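Local coordinates for histidine triad protein (Plasmodium falciparum 3D7, PDB 5CS2) that hydrolyses diadenosine triphosphate, probably to AMP and ADP, as a Fhit-like member of the histidine triad family, and binds cyclomarin A, at the interface of chains A and B. Coordinates in Å, arbitrary orientation; residue numbers count along the deposited sequence, not the author numbering. Chains: chain A/B, Histidine triad protein.

The interface of chains A and B. Residues chain A 4-5, 8, 79, 83, 86, 100; chain B 67-68, 70, 75.
In this two-fold dimer interface of a HIT-fold hydrolase, A:Asn83 on helix 72-93 and A:Lys4 and A:Tyr5 on helix 4-11 meet B:Tyr67 and B:Asn68 of the 3-10 turn 67-69 of the partner. A:Asn83, its CG anti to the backbone N (chi1 -166°), points its amide nitrogen ND2 at the face of the B:Tyr67 ring, over its centre and 3.4 Å above the plane, with the amide steeply inclined to the ring. The same ND2 donates to the carbonyl B:Tyr67 O at 3.0 Å, from above the carbonyl plane, while OD1 accepts from A:Lys4 NZ at 2.8 Å. A short amide thus serves ring, backbone carbonyl and lysine amine. The long, extended lysine chain, covering one face of the A:Tyr5 ring near its rim, can carry NZ across to B:Leu70 O at 2.9 Å, nearly along the C=O axis. As modelled, A:Tyr5 OH donates to B:Asn68 OD1 at 2.8 Å. That OD1 also lies 2.9 Å from the acceptor A:Asn83 O, so its assignment is doubtful; a flipped amide would turn N-H toward both oxygens. B:Ile75 sets its terminal methyl CD1 over one face of the A:Asn83 amide, which may shield it from water. A:Ile100 CD1 offers B:Tyr67 CD2 an apolar surface at 3.7 Å, and the phenol hydroxyl reaches A:Asn79 OD1 through water 1. Repeated by symmetry, this patch, its centre about 15 Å from the catalytic A:His116, should help hold together the dimer typical of Fhit-like enzymes.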
loop_
_atom_site.group_PDB
_atom_site.type_symbol
_atom_site.label_atom_id
_atom_site.label_comp_id
_atom_site.label_asym_id
_atom_site.label_seq_id
_atom_site.Cartn_x
_atom_site.Cartn_y
_atom_site.Cartn_z
ATOM N N LYS A 4 10.164 -3.781 -16.900
ATOM C CA LYS A 4 9.524 -3.985 -15.577
ATOM C C LYS A 4 8.030 -3.592 -15.621
ATOM O O LYS A 4 7.163 -4.362 -15.211
ATOM C CB LYS A 4 10.200 -3.161 -14.452
ATOM C CG LYS A 4 9.538 -3.373 -13.078
ATOM C CD LYS A 4 9.848 -2.264 -12.034
ATOM C CE LYS A 4 8.812 -2.241 -10.912
ATOM N NZ LYS A 4 9.058 -1.171 -9.876
ATOM N N TYR A 5 7.768 -2.384 -16.109
ATOM C CA TYR A 5 6.410 -1.848 -16.147
ATOM C C TYR A 5 5.549 -2.488 -17.205
ATOM O O TYR A 5 4.358 -2.675 -16.963
ATOM C CB TYR A 5 6.431 -0.343 -16.236
ATOM C CG TYR A 5 7.079 0.210 -14.994
ATOM C CD1 TYR A 5 6.467 0.072 -13.743
ATOM C CD2 TYR A 5 8.363 0.743 -15.035
ATOM C CE1 TYR A 5 7.104 0.483 -12.578
ATOM C CE2 TYR A 5 9.005 1.179 -13.874
ATOM C CZ TYR A 5 8.367 1.052 -12.648
ATOM O OH TYR A 5 8.977 1.481 -11.495
ATOM N N ILE A 8 4.453 -5.588 -15.624
ATOM C CA ILE A 8 3.364 -5.366 -14.670
ATOM C C ILE A 8 2.037 -5.265 -15.460
ATOM O O ILE A 8 1.058 -5.911 -15.096
ATOM C CB ILE A 8 3.638 -4.094 -13.838
ATOM C CG1 ILE A 8 4.689 -4.385 -12.736
ATOM C CG2 ILE A 8 2.324 -3.462 -13.244
ATOM C CD1 ILE A 8 5.053 -3.148 -11.837
ATOM N N ASN A 79 -1.979 -3.438 -6.110
ATOM C CA ASN A 79 -0.665 -3.014 -5.642
ATOM C C ASN A 79 0.346 -2.897 -6.758
ATOM O O ASN A 79 1.152 -1.960 -6.724
ATOM C CB ASN A 79 -0.196 -3.869 -4.501
ATOM C CG ASN A 79 -0.878 -3.389 -3.232
ATOM O OD1 ASN A 79 -0.755 -2.230 -2.813
ATOM N ND2 ASN A 79 -1.743 -4.222 -2.690
ATOM N N ASN A 83 2.195 0.712 -7.870
ATOM C CA ASN A 83 3.628 0.884 -8.182
ATOM C C ASN A 83 3.784 1.474 -9.605
ATOM O O ASN A 83 4.509 2.459 -9.775
ATOM C CB ASN A 83 4.351 -0.453 -8.048
ATOM C CG ASN A 83 5.838 -0.278 -8.021
ATOM O OD1 ASN A 83 6.499 -0.322 -9.058
ATOM N ND2 ASN A 83 6.394 -0.145 -6.841
ATOM N N CYS A 86 2.776 5.169 -9.612
ATOM C CA CYS A 86 3.785 6.052 -9.039
ATOM C C CYS A 86 4.858 6.329 -10.081
ATOM O O CYS A 86 5.329 7.458 -10.169
ATOM C CB CYS A 86 4.386 5.470 -7.771
ATOM S SG CYS A 86 3.248 5.505 -6.387
ATOM N N ILE A 100 1.537 7.550 -0.229
ATOM C CA ILE A 100 0.695 6.455 -0.683
ATOM C C ILE A 100 -0.082 5.986 0.528
ATOM O O ILE A 100 0.532 5.734 1.568
ATOM C CB ILE A 100 1.513 5.321 -1.324
ATOM C CG1 ILE A 100 2.479 5.852 -2.452
ATOM C CG2 ILE A 100 0.592 4.193 -1.811
ATOM C CD1 ILE A 100 3.564 4.842 -2.742
ATOM N N TYR B 67 9.844 3.208 -3.524
ATOM C CA TYR B 67 8.900 2.151 -3.855
ATOM C C TYR B 67 9.101 1.644 -5.284
ATOM O O TYR B 67 8.990 0.453 -5.547
ATOM C CB TYR B 67 7.465 2.695 -3.657
ATOM C CG TYR B 67 6.377 1.646 -3.703
ATOM C CD1 TYR B 67 6.544 0.409 -3.085
ATOM C CD2 TYR B 67 5.150 1.916 -4.307
ATOM C CE1 TYR B 67 5.529 -0.553 -3.103
ATOM C CE2 TYR B 67 4.132 0.962 -4.338
ATOM C CZ TYR B 67 4.310 -0.252 -3.692
ATOM O OH TYR B 67 3.305 -1.189 -3.725
ATOM N N ASN B 68 9.447 2.552 -6.204
ATOM C CA ASN B 68 9.678 2.169 -7.594
ATOM C C ASN B 68 11.020 1.465 -7.848
ATOM O O ASN B 68 11.244 0.990 -8.966
ATOM C CB ASN B 68 9.484 3.344 -8.500
ATOM C CG ASN B 68 8.008 3.529 -8.769
ATOM O OD1 ASN B 68 7.403 2.830 -9.582
ATOM N ND2 ASN B 68 7.422 4.413 -8.045
ATOM N N LEU B 70 11.589 -1.265 -6.148
ATOM C CA LEU B 70 11.260 -2.665 -5.890
ATOM C C LEU B 70 11.002 -3.459 -7.141
ATOM O O LEU B 70 10.386 -2.939 -8.075
ATOM C CB LEU B 70 10.056 -2.822 -4.926
ATOM C CG LEU B 70 10.048 -2.120 -3.554
ATOM C CD1 LEU B 70 9.108 -2.860 -2.616
ATOM C CD2 LEU B 70 11.401 -2.060 -2.907
ATOM N N ILE B 75 7.311 -6.300 -4.611
ATOM C CA ILE B 75 6.040 -5.551 -4.511
ATOM C C ILE B 75 4.962 -6.510 -4.041
ATOM O O ILE B 75 4.223 -6.203 -3.109
ATOM C CB ILE B 75 5.632 -4.856 -5.852
ATOM C CG1 ILE B 75 6.673 -3.804 -6.244
ATOM C CG2 ILE B 75 4.204 -4.207 -5.726
ATOM C CD1 ILE B 75 6.702 -3.514 -7.764
HETATM O O HOH W 1 0.838 -0.138 -2.970
HETATM O O HOH W 2 11.525 2.192 -11.899
#